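Local coordinates for protein gingipain R2 Pro-Domain (Porphyromonas gingivalis, PDB 4IEF) that is the pro-domain of the secreted cysteine protease gingipain R2 and probably keeps the protease inactive by binding to it until maturation, at residues A[137-142]-A[146-151]; A[26-31]-A[71-76]; A[50-55]-A[152-157]; A[14-19]-A[67-72]. All blocks are in the same frame, centred on the assembly; numbering follows the deposited sequence.

Interaction 1: A[137-142]-A[146-151]; sequences DPFILR and GQVVNF. With CA (calcium ion), chain K.
Phe139 lies flat against the backbone of Gly146, and the two residues are an antiparallel hydrogen-bonded pair of the beta hairpin made by strands 133-141 and 144-157. Phe139 N donates to Gly146 O at 2.8 Å in a nearly straight bond, and Gly146 N returns one to Phe139 O at 2.7 Å. The Phe139 ring sits over the glycine because chi1 of 63° places CG between the backbone N and the carbonyl carbon; Gly146 CA then lies 3.9 Å from the ring centroid, close to its normal, as a CH-pi contact. With no side chain on Gly146, the ring can come down onto the main chain. One rim atom, Phe139 CE2, also reaches Val148 CG2 at 4.0 Å. Beside the pair, Pro138 and the extended Gln147 side chain run alongside each other in the same direction, Pro138 CD being 3.8 Å from Gln147 NE2, an amide nitrogen that hydrogen-bonds to Ser136 O. Next to this pair, where direct backbone bonding is interrupted, a water in the plane of the Phe139 ring, at its edge, accepts from Val148 N and donates to Asp137 O, bridging the two backbones. Farther out, acidic side chains and backbone of another protein's chain help complete a calcium site, tying the hairpin to that partner. On this side the calcium ion is held by Ile140 O at 2.5 Å.

Interaction 2: A[26-31]-A[71-76]; sequences SKVQFR and RSLAVS
Ser26 opens the contact by turning its side chain onto Leu73: its OG is 4.0 Å from Leu73 CD2, a van der Waals touch at the end of the leucine. Ser26 OG donates to a water at 2.5 Å, and that water donates in turn to Ala74 O in a longer bond of 3.2 Å, so one water bridges the Ser26 hydroxyl and the Ala74 carbonyl. Two residues on, Val28 meets Leu73 through one branch. Its CG2 stands beside the backbone N and anti to the carbonyl carbon, and packs 4.0 Å from Leu73 CD2, with Leu73 CD1 almost as near. The valine and leucine side chains slide past each other in opposite directions. Leu73 CD2 thus touches both Ser26 and Val28. Around them, Val28 also rests on Phe151 of strand 144-157 and Leu73 on Val173 of strand 162-176. Strand 25-31 pairs with 17-22 and 162-176, strand 69-74 with 144-157; the two point these side chains toward each other, and strands 162-176 and 144-157 link them within one antiparallel sheet.

Interaction 3: A[50-55]-A[152-157]; sequences PTFTEG and APLQYN
A chi1 of 62° sets Phe52 CG between the backbone N and the carbonyl carbon, and the ring is directed at segment 152-157; Leu154, whose CG lies anti to its carbonyl carbon (chi1 -61°), extends CD1 to meet it. Leu154 CD1 arrives at the ring's edge, near its plane, 3.9 Å from Phe52 CE2. The same methyl packs 3.7 Å from Pro50 CB, so it touches both the proline and the phenylalanine. Pro153 approaches the ring obliquely from the opposing direction, its CG 3.7 Å from Phe52 CZ. One face of the ring is covered by its own turn, Gly55 CA lying over the rim. Within segment 152-157, Gln155 NE2 bonds to Ala152 O at 2.9 Å from above the carbonyl plane, and also hydrogen-bonds to Glu131 O. All the touching groups across the contact are apolar and buried. Phe52 to Gly55 form a type II beta turn, closed by Gly55 N to Phe52 O; the turn follows strand 45-51, and Pro50 and Phe52 pack this end of the two-stranded hairpin on strand 144-157 of the larger antiparallel sheet.

Interaction 4: A[14-19]-A[67-72]; sequences PQVRLL and PILSRS
Val16, at the entry to strand 17-22, packs against strand 69-74 of the antiparallel sheet, its two methyls meeting two different residues of that strand. The apolar part is a contact of branches: Val16 CG2 lies 3.7 Å from Leu69 CD1 and slightly farther from Leu69 CD2, so the valine methyl rests against both ends of the leucine. The side chains pass each other in opposite directions. Val16 also touches Phe30 of the adjoining strand 25-31.

The second kind is a methyl over a charged plane. Arg71 bends at its second torsion (chi2 -64°), folding its chain so that the guanidinium faces Val16; the group is met from above by Val16 CG1, 3.8 Å from NH1 of Arg71 and displaced toward the rim. Val16 CB comes nearly as close to Arg71 NH2. This van der Waals contact uses no N-H, and Arg71 NH2 forms a salt bridge with Glu54 OE1. That carboxylate oxygen also accepts from Asn13 N, and the other oxygen of Glu54 pairs with a basic side chain of another protein's chain. Against the guanidinium plane the closest carbon of Val16 to Arg71 CZ is CG1, at 3.9 Å.

In the fold
All four contacts use strand 144-157 or its neighbour 69-74: interactions 2 and 4 share Arg71 and Ser72 and have centres about 8 Å apart, while the centre of interaction 1 lies about 10 Å from that of interaction 2, joined to it by probable backbone hydrogen bonds between the two strands. Interaction 3, centred about 21 Å from interaction 1, continues strand 144-157 to its far end. Along the chain, interactions 4 and 2 both end on strand 69-74, interaction 3 crosses them, and interaction 1 lies between its segments. Glu54 and Arg71 tie interactions 3, 2 and 4. Residues of strands 133-141, 144-157 and 69-74 and of the turn at 52-55 reach another protein's chain, consistent with a pro-domain's role.

Interaction 1: A[137-142]-A[146-151]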
loop_
_atom_site.group_PDB
_atom_site.type_symbol
_atom_site.label_atom_id
_atom_site.label_comp_id
_atom_site.label_asym_id
_atom_site.label_seq_id
_atom_site.Cartn_x
_atom_site.Cartn_y
_atom_site.Cartn_z
ATOM N N ASP A 137 -5.401 -19.175 -5.799
ATOM C CA ASP A 137 -5.716 -19.708 -4.471
ATOM C C ASP A 137 -6.645 -18.772 -3.683
ATOM O O ASP A 137 -6.423 -17.561 -3.695
ATOM C CB ASP A 137 -4.427 -19.965 -3.672
ATOM C CG ASP A 137 -3.607 -21.143 -4.170
ATOM O OD1 ASP A 137 -4.195 -22.067 -4.769
ATOM O OD2 ASP A 137 -2.390 -21.163 -3.919
ATOM N N PRO A 138 -7.699 -19.304 -3.016
ATOM C CA PRO A 138 -8.617 -18.418 -2.268
ATOM C C PRO A 138 -7.952 -17.740 -1.075
ATOM O O PRO A 138 -7.045 -18.300 -0.453
ATOM C CB PRO A 138 -9.736 -19.352 -1.807
ATOM C CG PRO A 138 -9.128 -20.715 -1.832
ATOM C CD PRO A 138 -8.113 -20.720 -2.926
ATOM N N PHE A 139 -8.401 -16.519 -0.775
ATOM C CA PHE A 139 -7.855 -15.723 0.317
ATOM C C PHE A 139 -8.969 -15.163 1.187
ATOM O O PHE A 139 -10.123 -15.126 0.763
ATOM C CB PHE A 139 -6.984 -14.577 -0.246
ATOM C CG PHE A 139 -7.699 -13.553 -1.101
ATOM C CD1 PHE A 139 -8.247 -12.411 -0.533
ATOM C CD2 PHE A 139 -7.770 -13.702 -2.485
ATOM C CE1 PHE A 139 -8.886 -11.451 -1.329
ATOM C CE2 PHE A 139 -8.411 -12.742 -3.279
ATOM C CZ PHE A 139 -8.965 -11.625 -2.697
ATOM N N ILE A 140 -8.621 -14.696 2.392
ATOM C CA ILE A 140 -9.571 -14.037 3.269
ATOM C C ILE A 140 -9.057 -12.619 3.515
ATOM O O ILE A 140 -7.917 -12.431 3.951
ATOM C CB ILE A 140 -9.876 -14.816 4.584
ATOM C CG1 ILE A 140 -10.515 -16.210 4.274
ATOM C CG2 ILE A 140 -10.795 -13.982 5.502
ATOM C CD1 ILE A 140 -10.382 -17.265 5.389
ATOM N N LEU A 141 -9.894 -11.625 3.185
ATOM C CA LEU A 141 -9.620 -10.218 3.428
ATOM C C LEU A 141 -10.605 -9.769 4.494
ATOM O O LEU A 141 -11.749 -9.437 4.187
ATOM C CB LEU A 141 -9.690 -9.364 2.137
ATOM C CG LEU A 141 -9.502 -7.839 2.284
ATOM C CD1 LEU A 141 -8.180 -7.492 2.974
ATOM C CD2 LEU A 141 -9.609 -7.150 0.936
ATOM N N ARG A 142 -10.157 -9.840 5.765
ATOM C CA ARG A 142 -10.900 -9.509 6.984
ATOM C C ARG A 142 -12.153 -10.408 7.122
ATOM O O ARG A 142 -12.025 -11.529 7.614
ATOM C CB ARG A 142 -11.229 -8.004 7.065
ATOM C CG ARG A 142 -11.605 -7.561 8.465
ATOM C CD ARG A 142 -11.318 -6.110 8.728
ATOM N NE ARG A 142 -11.407 -5.826 10.159
ATOM C CZ ARG A 142 -10.404 -5.390 10.916
ATOM N NH1 ARG A 142 -9.218 -5.129 10.376
ATOM N NH2 ARG A 142 -10.586 -5.179 12.209
ATOM N N GLY A 146 -12.194 -14.151 -0.689
ATOM C CA GLY A 146 -12.006 -13.764 -2.079
ATOM C C GLY A 146 -11.238 -14.777 -2.898
ATOM O O GLY A 146 -10.558 -15.655 -2.348
ATOM N N GLN A 147 -11.352 -14.653 -4.223
ATOM C CA GLN A 147 -10.647 -15.494 -5.184
ATOM C C GLN A 147 -10.456 -14.721 -6.493
ATOM O O GLN A 147 -11.369 -14.025 -6.947
ATOM C CB GLN A 147 -11.362 -16.834 -5.416
ATOM C CG GLN A 147 -10.397 -17.917 -5.900
ATOM C CD GLN A 147 -10.901 -19.329 -5.769
ATOM O OE1 GLN A 147 -12.020 -19.585 -5.332
ATOM N NE2 GLN A 147 -10.070 -20.288 -6.148
ATOM N N VAL A 148 -9.258 -14.837 -7.082
ATOM C CA VAL A 148 -8.914 -14.142 -8.321
ATOM C C VAL A 148 -9.160 -15.052 -9.527
ATOM O O VAL A 148 -8.690 -16.192 -9.551
ATOM C CB VAL A 148 -7.458 -13.605 -8.291
ATOM C CG1 VAL A 148 -7.074 -12.948 -9.619
ATOM C CG2 VAL A 148 -7.256 -12.630 -7.132
ATOM N N VAL A 149 -9.905 -14.534 -10.521
ATOM C CA VAL A 149 -10.153 -15.219 -11.788
ATOM C C VAL A 149 -9.141 -14.657 -12.824
ATOM O O VAL A 149 -8.953 -13.442 -12.911
ATOM C CB VAL A 149 -11.642 -15.169 -12.268
ATOM C CG1 VAL A 149 -12.132 -13.745 -12.541
ATOM C CG2 VAL A 149 -11.866 -16.069 -13.484
ATOM N N ASN A 150 -8.459 -15.549 -13.555
ATOM C CA ASN A 150 -7.472 -15.162 -14.569
ATOM C C ASN A 150 -7.927 -15.539 -15.974
ATOM O O ASN A 150 -8.285 -16.692 -16.232
ATOM C CB ASN A 150 -6.110 -15.813 -14.285
ATOM C CG ASN A 150 -5.744 -15.796 -12.826
ATOM O OD1 ASN A 150 -5.567 -14.732 -12.226
ATOM N ND2 ASN A 150 -5.720 -16.968 -12.203
ATOM N N PHE A 151 -7.890 -14.561 -16.880
ATOM C CA PHE A 151 -8.185 -14.769 -18.294
ATOM C C PHE A 151 -6.880 -14.889 -19.039
ATOM O O PHE A 151 -6.017 -14.032 -18.856
ATOM C CB PHE A 151 -9.004 -13.602 -18.867
ATOM C CG PHE A 151 -10.375 -13.408 -18.274
ATOM C CD1 PHE A 151 -10.582 -12.494 -17.247
ATOM C CD2 PHE A 151 -11.468 -14.118 -18.764
ATOM C CE1 PHE A 151 -11.862 -12.292 -16.718
ATOM C CE2 PHE A 151 -12.742 -13.917 -18.238
ATOM C CZ PHE A 151 -12.930 -13.005 -17.219
HETATM CA CA CA K . -5.877 -12.367 5.411
HETATM O O HOH W 1 -7.031 -15.430 -5.719
HETATM O O HOH W 2 -3.613 -13.359 6.142
#

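Interaction 2: A[26-31]-A[71-76]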
loop_
_atom_site.group_PDB
_atom_site.type_symbol
_atom_site.label_atom_id
_atom_site.label_comp_id
_atom_site.label_asym_id
_atom_site.label_seq_id
_atom_site.Cartn_x
_atom_site.Cartn_y
_atom_site.Cartn_z
ATOM N N SER A 26 -20.779 -15.534 -9.973
ATOM C CA SER A 26 -20.440 -14.350 -10.768
ATOM C C SER A 26 -20.164 -14.673 -12.229
ATOM O O SER A 26 -19.491 -15.655 -12.539
ATOM C CB SER A 26 -19.211 -13.647 -10.189
ATOM O OG SER A 26 -19.480 -12.978 -8.967
ATOM N N LYS A 27 -20.640 -13.798 -13.120
ATOM C CA LYS A 27 -20.436 -13.909 -14.565
ATOM C C LYS A 27 -19.579 -12.725 -15.001
ATOM O O LYS A 27 -20.014 -11.574 -14.893
ATOM C CB LYS A 27 -21.778 -13.958 -15.310
ATOM C CG LYS A 27 -21.766 -14.825 -16.557
ATOM C CD LYS A 27 -23.168 -14.949 -17.144
ATOM C CE LYS A 27 -23.147 -15.377 -18.586
ATOM N NZ LYS A 27 -24.501 -15.305 -19.192
ATOM N N VAL A 28 -18.327 -13.001 -15.406
ATOM C CA VAL A 28 -17.370 -11.959 -15.777
ATOM C C VAL A 28 -17.040 -12.071 -17.271
ATOM O O VAL A 28 -16.712 -13.152 -17.770
ATOM C CB VAL A 28 -16.085 -11.979 -14.891
ATOM C CG1 VAL A 28 -15.154 -10.809 -15.224
ATOM C CG2 VAL A 28 -16.428 -11.973 -13.400
ATOM N N GLN A 29 -17.129 -10.933 -17.971
ATOM C CA GLN A 29 -16.815 -10.824 -19.382
ATOM C C GLN A 29 -15.473 -10.129 -19.580
ATOM O O GLN A 29 -15.222 -9.058 -19.023
ATOM C CB GLN A 29 -17.930 -10.065 -20.131
ATOM C CG GLN A 29 -17.539 -9.588 -21.538
ATOM C CD GLN A 29 -18.657 -8.877 -22.248
ATOM O OE1 GLN A 29 -19.664 -9.476 -22.621
ATOM N NE2 GLN A 29 -18.494 -7.579 -22.462
ATOM N N PHE A 30 -14.620 -10.750 -20.385
ATOM C CA PHE A 30 -13.350 -10.189 -20.818
ATOM C C PHE A 30 -13.473 -9.868 -22.292
ATOM O O PHE A 30 -14.026 -10.671 -23.057
ATOM C CB PHE A 30 -12.166 -11.152 -20.573
ATOM C CG PHE A 30 -10.929 -10.797 -21.372
ATOM C CD1 PHE A 30 -10.750 -11.282 -22.668
ATOM C CD2 PHE A 30 -9.966 -9.935 -20.851
ATOM C CE1 PHE A 30 -9.647 -10.890 -23.435
ATOM C CE2 PHE A 30 -8.840 -9.574 -21.608
ATOM C CZ PHE A 30 -8.690 -10.052 -22.891
ATOM N N ARG A 31 -12.921 -8.728 -22.697
ATOM C CA ARG A 31 -12.833 -8.344 -24.096
ATOM C C ARG A 31 -11.439 -7.789 -24.341
ATOM O O ARG A 31 -10.919 -7.038 -23.508
ATOM C CB ARG A 31 -13.938 -7.364 -24.497
ATOM C CG ARG A 31 -15.238 -8.057 -24.887
ATOM C CD ARG A 31 -16.349 -7.064 -25.148
ATOM N NE ARG A 31 -17.541 -7.725 -25.675
ATOM C CZ ARG A 31 -18.717 -7.130 -25.857
ATOM N NH1 ARG A 31 -18.878 -5.852 -25.535
ATOM N NH2 ARG A 31 -19.741 -7.810 -26.348
ATOM N N ARG A 71 -8.713 -10.487 -12.101
ATOM C CA ARG A 71 -9.737 -9.753 -11.367
ATOM C C ARG A 71 -10.147 -10.517 -10.118
ATOM O O ARG A 71 -10.278 -11.746 -10.146
ATOM C CB ARG A 71 -10.973 -9.464 -12.248
ATOM C CG ARG A 71 -10.788 -8.340 -13.264
ATOM C CD ARG A 71 -10.543 -6.983 -12.619
ATOM N NE ARG A 71 -10.323 -5.947 -13.630
ATOM C CZ ARG A 71 -11.279 -5.176 -14.137
ATOM N NH1 ARG A 71 -12.533 -5.296 -13.716
ATOM N NH2 ARG A 71 -10.988 -4.271 -15.063
ATOM N N SER A 72 -10.362 -9.778 -9.030
ATOM C CA SER A 72 -10.734 -10.337 -7.733
ATOM C C SER A 72 -12.238 -10.384 -7.568
ATOM O O SER A 72 -12.946 -9.446 -7.958
ATOM C CB SER A 72 -10.103 -9.535 -6.601
ATOM O OG SER A 72 -8.687 -9.570 -6.691
ATOM N N LEU A 73 -12.723 -11.483 -6.981
ATOM C CA LEU A 73 -14.140 -11.671 -6.723
ATOM C C LEU A 73 -14.395 -12.084 -5.289
ATOM O O LEU A 73 -13.634 -12.878 -4.729
ATOM C CB LEU A 73 -14.744 -12.739 -7.659
ATOM C CG LEU A 73 -14.782 -12.458 -9.169
ATOM C CD1 LEU A 73 -14.989 -13.750 -9.945
ATOM C CD2 LEU A 73 -15.868 -11.433 -9.522
ATOM N N ALA A 74 -15.470 -11.541 -4.696
ATOM C CA ALA A 74 -15.967 -11.958 -3.387
ATOM C C ALA A 74 -16.679 -13.307 -3.634
ATOM O O ALA A 74 -17.609 -13.361 -4.446
ATOM C CB ALA A 74 -16.911 -10.902 -2.815
ATOM N N VAL A 75 -16.165 -14.413 -3.049
ATOM C CA VAL A 75 -16.690 -15.765 -3.320
ATOM C C VAL A 75 -17.359 -16.422 -2.072
ATOM O O VAL A 75 -17.595 -15.744 -1.066
ATOM C CB VAL A 75 -15.587 -16.692 -3.933
ATOM C CG1 VAL A 75 -15.162 -16.222 -5.324
ATOM C CG2 VAL A 75 -14.375 -16.832 -3.009
ATOM N N SER A 76 -17.686 -17.739 -2.170
ATOM C CA SER A 76 -18.314 -18.532 -1.103
ATOM C C SER A 76 -17.439 -18.576 0.148
ATOM O O SER A 76 -16.218 -18.571 0.052
ATOM C CB SER A 76 -18.609 -19.953 -1.580
ATOM O OG SER A 76 -19.176 -20.741 -0.545
HETATM O O HOH W 3 -18.289 -14.477 -7.331
#

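Interaction 3: A[50-55]-A[152-157]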
loop_
_atom_site.group_PDB
_atom_site.type_symbol
_atom_site.label_atom_id
_atom_site.label_comp_id
_atom_site.label_asym_id
_atom_site.label_seq_id
_atom_site.Cartn_x
_atom_site.Cartn_y
_atom_site.Cartn_z
ATOM N N PRO A 50 3.752 -9.622 -26.823
ATOM C CA PRO A 50 2.371 -9.116 -26.836
ATOM C C PRO A 50 2.047 -8.288 -25.592
ATOM O O PRO A 50 2.529 -8.593 -24.506
ATOM C CB PRO A 50 1.517 -10.392 -26.890
ATOM C CG PRO A 50 2.488 -11.549 -26.950
ATOM C CD PRO A 50 3.793 -11.047 -26.443
ATOM N N THR A 51 1.245 -7.221 -25.770
ATOM C CA THR A 51 0.774 -6.338 -24.700
ATOM C C THR A 51 -0.673 -5.955 -24.948
ATOM O O THR A 51 -1.061 -5.759 -26.097
ATOM C CB THR A 51 1.636 -5.058 -24.556
ATOM O OG1 THR A 51 1.794 -4.426 -25.824
ATOM C CG2 THR A 51 2.987 -5.313 -23.907
ATOM N N PHE A 52 -1.474 -5.846 -23.874
ATOM C CA PHE A 52 -2.865 -5.401 -23.943
ATOM C C PHE A 52 -3.221 -4.711 -22.630
ATOM O O PHE A 52 -2.547 -4.937 -21.621
ATOM C CB PHE A 52 -3.850 -6.543 -24.298
ATOM C CG PHE A 52 -3.973 -7.713 -23.342
ATOM C CD1 PHE A 52 -4.832 -7.654 -22.246
ATOM C CD2 PHE A 52 -3.305 -8.908 -23.591
ATOM C CE1 PHE A 52 -4.976 -8.749 -21.384
ATOM C CE2 PHE A 52 -3.448 -10.003 -22.725
ATOM C CZ PHE A 52 -4.273 -9.910 -21.621
ATOM N N THR A 53 -4.259 -3.855 -22.646
ATOM C CA THR A 53 -4.720 -3.112 -21.464
ATOM C C THR A 53 -5.006 -4.080 -20.299
ATOM O O THR A 53 -5.753 -5.053 -20.461
ATOM C CB THR A 53 -5.947 -2.250 -21.797
ATOM O OG1 THR A 53 -5.755 -1.627 -23.069
ATOM C CG2 THR A 53 -6.219 -1.193 -20.738
ATOM N N GLU A 54 -4.341 -3.824 -19.149
ATOM C CA GLU A 54 -4.412 -4.578 -17.889
ATOM C C GLU A 54 -3.793 -5.999 -18.031
ATOM O O GLU A 54 -3.943 -6.836 -17.134
ATOM C CB GLU A 54 -5.863 -4.640 -17.369
ATOM C CG GLU A 54 -5.999 -4.615 -15.860
ATOM C CD GLU A 54 -7.412 -4.813 -15.346
ATOM O OE1 GLU A 54 -8.369 -4.377 -16.026
ATOM O OE2 GLU A 54 -7.559 -5.395 -14.248
ATOM N N GLY A 55 -3.067 -6.227 -19.130
ATOM C CA GLY A 55 -2.370 -7.480 -19.388
ATOM C C GLY A 55 -1.087 -7.558 -18.588
ATOM O O GLY A 55 -0.331 -6.584 -18.537
ATOM N N ALA A 152 -6.707 -15.947 -19.842
ATOM C CA ALA A 152 -5.516 -16.144 -20.672
ATOM C C ALA A 152 -5.979 -16.074 -22.146
ATOM O O ALA A 152 -6.293 -17.102 -22.751
ATOM C CB ALA A 152 -4.829 -17.465 -20.335
ATOM N N PRO A 153 -6.127 -14.844 -22.705
ATOM C CA PRO A 153 -6.682 -14.715 -24.062
ATOM C C PRO A 153 -5.672 -14.903 -25.195
ATOM O O PRO A 153 -6.034 -14.739 -26.366
ATOM C CB PRO A 153 -7.225 -13.288 -24.067
ATOM C CG PRO A 153 -6.301 -12.546 -23.168
ATOM C CD PRO A 153 -5.845 -13.513 -22.119
ATOM N N LEU A 154 -4.419 -15.229 -24.858
ATOM C CA LEU A 154 -3.387 -15.448 -25.857
ATOM C C LEU A 154 -2.842 -16.872 -25.700
ATOM O O LEU A 154 -2.182 -17.193 -24.709
ATOM C CB LEU A 154 -2.280 -14.374 -25.762
ATOM C CG LEU A 154 -2.720 -12.915 -25.992
ATOM C CD1 LEU A 154 -1.629 -11.959 -25.619
ATOM C CD2 LEU A 154 -3.151 -12.670 -27.441
ATOM N N GLN A 155 -3.204 -17.736 -26.656
ATOM C CA GLN A 155 -2.816 -19.146 -26.695
ATOM C C GLN A 155 -1.891 -19.345 -27.896
ATOM O O GLN A 155 -2.239 -18.961 -29.011
ATOM C CB GLN A 155 -4.049 -20.062 -26.741
ATOM C CG GLN A 155 -5.043 -19.855 -25.583
ATOM C CD GLN A 155 -4.583 -20.378 -24.240
ATOM O OE1 GLN A 155 -3.985 -21.453 -24.130
ATOM N NE2 GLN A 155 -4.908 -19.652 -23.177
ATOM N N TYR A 156 -0.683 -19.867 -27.659
ATOM C CA TYR A 156 0.321 -19.988 -28.708
ATOM C C TYR A 156 0.939 -21.367 -28.771
ATOM O O TYR A 156 1.429 -21.892 -27.763
ATOM C CB TYR A 156 1.419 -18.919 -28.493
ATOM C CG TYR A 156 2.578 -18.946 -29.470
ATOM C CD1 TYR A 156 2.409 -18.552 -30.794
ATOM C CD2 TYR A 156 3.860 -19.288 -29.051
ATOM C CE1 TYR A 156 3.479 -18.544 -31.689
ATOM C CE2 TYR A 156 4.940 -19.279 -29.934
ATOM C CZ TYR A 156 4.744 -18.905 -31.253
ATOM O OH TYR A 156 5.813 -18.892 -32.120
ATOM N N ASN A 157 0.916 -21.937 -29.982
ATOM C CA ASN A 157 1.539 -23.208 -30.308
ATOM C C ASN A 157 2.916 -22.875 -30.899
ATOM O O ASN A 157 2.972 -22.270 -31.971
ATOM C CB ASN A 157 0.665 -24.035 -31.265
ATOM C CG ASN A 157 1.136 -25.463 -31.476
ATOM O OD1 ASN A 157 2.325 -25.746 -31.689
ATOM N ND2 ASN A 157 0.201 -26.401 -31.450
#

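Interaction 4: A[14-19]-A[67-72]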
loop_
_atom_site.group_PDB
_atom_site.type_symbol
_atom_site.label_atom_id
_atom_site.label_comp_id
_atom_site.label_asym_id
_atom_site.label_seq_id
_atom_site.Cartn_x
_atom_site.Cartn_y
_atom_site.Cartn_z
ATOM N N PRO A 14 -11.263 -1.271 -19.861
ATOM C CA PRO A 14 -12.662 -0.821 -19.716
ATOM C C PRO A 14 -13.688 -1.803 -20.270
ATOM O O PRO A 14 -14.871 -1.694 -19.950
ATOM C CB PRO A 14 -12.706 0.496 -20.512
ATOM C CG PRO A 14 -11.284 0.796 -20.903
ATOM C CD PRO A 14 -10.571 -0.513 -20.923
ATOM N N GLN A 15 -13.236 -2.746 -21.111
ATOM C CA GLN A 15 -14.088 -3.737 -21.759
ATOM C C GLN A 15 -14.352 -4.953 -20.833
ATOM O O GLN A 15 -15.249 -5.752 -21.119
ATOM C CB GLN A 15 -13.483 -4.160 -23.104
ATOM C CG GLN A 15 -13.419 -3.017 -24.118
ATOM C CD GLN A 15 -13.341 -3.498 -25.544
ATOM O OE1 GLN A 15 -14.301 -4.052 -26.094
ATOM N NE2 GLN A 15 -12.213 -3.245 -26.197
ATOM N N VAL A 16 -13.613 -5.057 -19.708
ATOM C CA VAL A 16 -13.824 -6.111 -18.708
ATOM C C VAL A 16 -14.980 -5.648 -17.810
ATOM O O VAL A 16 -14.879 -4.597 -17.170
ATOM C CB VAL A 16 -12.533 -6.474 -17.916
ATOM C CG1 VAL A 16 -12.822 -7.494 -16.812
ATOM C CG2 VAL A 16 -11.462 -7.008 -18.859
ATOM N N ARG A 17 -16.108 -6.390 -17.836
ATOM C CA ARG A 17 -17.302 -6.029 -17.066
ATOM C C ARG A 17 -18.002 -7.234 -16.430
ATOM O O ARG A 17 -17.962 -8.341 -16.970
ATOM C CB ARG A 17 -18.307 -5.227 -17.925
ATOM C CG ARG A 17 -18.940 -5.957 -19.119
ATOM C CD ARG A 17 -20.101 -5.142 -19.670
ATOM N NE ARG A 17 -20.865 -5.857 -20.694
ATOM C CZ ARG A 17 -20.882 -5.537 -21.985
ATOM N NH1 ARG A 17 -20.158 -4.519 -22.435
ATOM N NH2 ARG A 17 -21.610 -6.243 -22.841
ATOM N N LEU A 18 -18.646 -6.988 -15.269
ATOM C CA LEU A 18 -19.426 -7.960 -14.513
ATOM C C LEU A 18 -20.808 -8.056 -15.157
ATOM O O LEU A 18 -21.571 -7.091 -15.105
ATOM C CB LEU A 18 -19.507 -7.536 -13.024
ATOM C CG LEU A 18 -20.345 -8.408 -12.087
ATOM C CD1 LEU A 18 -19.586 -9.656 -11.651
ATOM C CD2 LEU A 18 -20.784 -7.613 -10.873
ATOM N N LEU A 19 -21.107 -9.192 -15.803
ATOM C CA LEU A 19 -22.396 -9.402 -16.474
ATOM C C LEU A 19 -23.492 -9.748 -15.475
ATOM O O LEU A 19 -24.581 -9.185 -15.560
ATOM C CB LEU A 19 -22.318 -10.490 -17.566
ATOM C CG LEU A 19 -21.466 -10.193 -18.809
ATOM C CD1 LEU A 19 -21.498 -11.361 -19.767
ATOM C CD2 LEU A 19 -21.953 -8.959 -19.556
ATOM N N PRO A 67 0.511 -12.700 -21.936
ATOM C CA PRO A 67 -0.095 -11.942 -20.829
ATOM C C PRO A 67 -1.506 -12.366 -20.466
ATOM O O PRO A 67 -2.272 -12.808 -21.318
ATOM C CB PRO A 67 -0.088 -10.497 -21.334
ATOM C CG PRO A 67 1.013 -10.453 -22.307
ATOM C CD PRO A 67 1.015 -11.788 -22.983
ATOM N N ILE A 68 -1.824 -12.235 -19.173
ATOM C CA ILE A 68 -3.119 -12.573 -18.600
ATOM C C ILE A 68 -3.769 -11.328 -17.976
ATOM O O ILE A 68 -3.091 -10.333 -17.711
ATOM C CB ILE A 68 -2.994 -13.728 -17.551
ATOM C CG1 ILE A 68 -2.229 -13.291 -16.276
ATOM C CG2 ILE A 68 -2.432 -15.033 -18.179
ATOM C CD1 ILE A 68 -2.653 -14.052 -14.999
ATOM N N LEU A 69 -5.075 -11.397 -17.744
ATOM C CA LEU A 69 -5.825 -10.352 -17.064
ATOM C C LEU A 69 -6.443 -10.982 -15.825
ATOM O O LEU A 69 -7.109 -12.014 -15.924
ATOM C CB LEU A 69 -6.883 -9.706 -17.973
ATOM C CG LEU A 69 -7.518 -8.431 -17.426
ATOM C CD1 LEU A 69 -7.782 -7.464 -18.535
ATOM C CD2 LEU A 69 -8.801 -8.731 -16.639
ATOM N N SER A 70 -6.207 -10.370 -14.664
ATOM C CA SER A 70 -6.690 -10.891 -13.385
ATOM C C SER A 70 -7.640 -9.926 -12.694
ATOM O O SER A 70 -7.422 -8.710 -12.714
ATOM C CB SER A 70 -5.516 -11.202 -12.466
ATOM O OG SER A 70 -4.672 -12.200 -13.017
ATOM N N ARG A 71 -8.713 -10.487 -12.101
ATOM C CA ARG A 71 -9.737 -9.753 -11.367
ATOM C C ARG A 71 -10.147 -10.517 -10.118
ATOM O O ARG A 71 -10.278 -11.746 -10.146
ATOM C CB ARG A 71 -10.973 -9.464 -12.248
ATOM C CG ARG A 71 -10.788 -8.340 -13.264
ATOM C CD ARG A 71 -10.543 -6.983 -12.619
ATOM N NE ARG A 71 -10.323 -5.947 -13.630
ATOM C CZ ARG A 71 -11.279 -5.176 -14.137
ATOM N NH1 ARG A 71 -12.533 -5.296 -13.716
ATOM N NH2 ARG A 71 -10.988 -4.271 -15.063
ATOM N N SER A 72 -10.362 -9.778 -9.030
ATOM C CA SER A 72 -10.734 -10.337 -7.733
ATOM C C SER A 72 -12.238 -10.384 -7.568
ATOM O O SER A 72 -12.946 -9.446 -7.958
ATOM C CB SER A 72 -10.103 -9.535 -6.601
ATOM O OG SER A 72 -8.687 -9.570 -6.691
#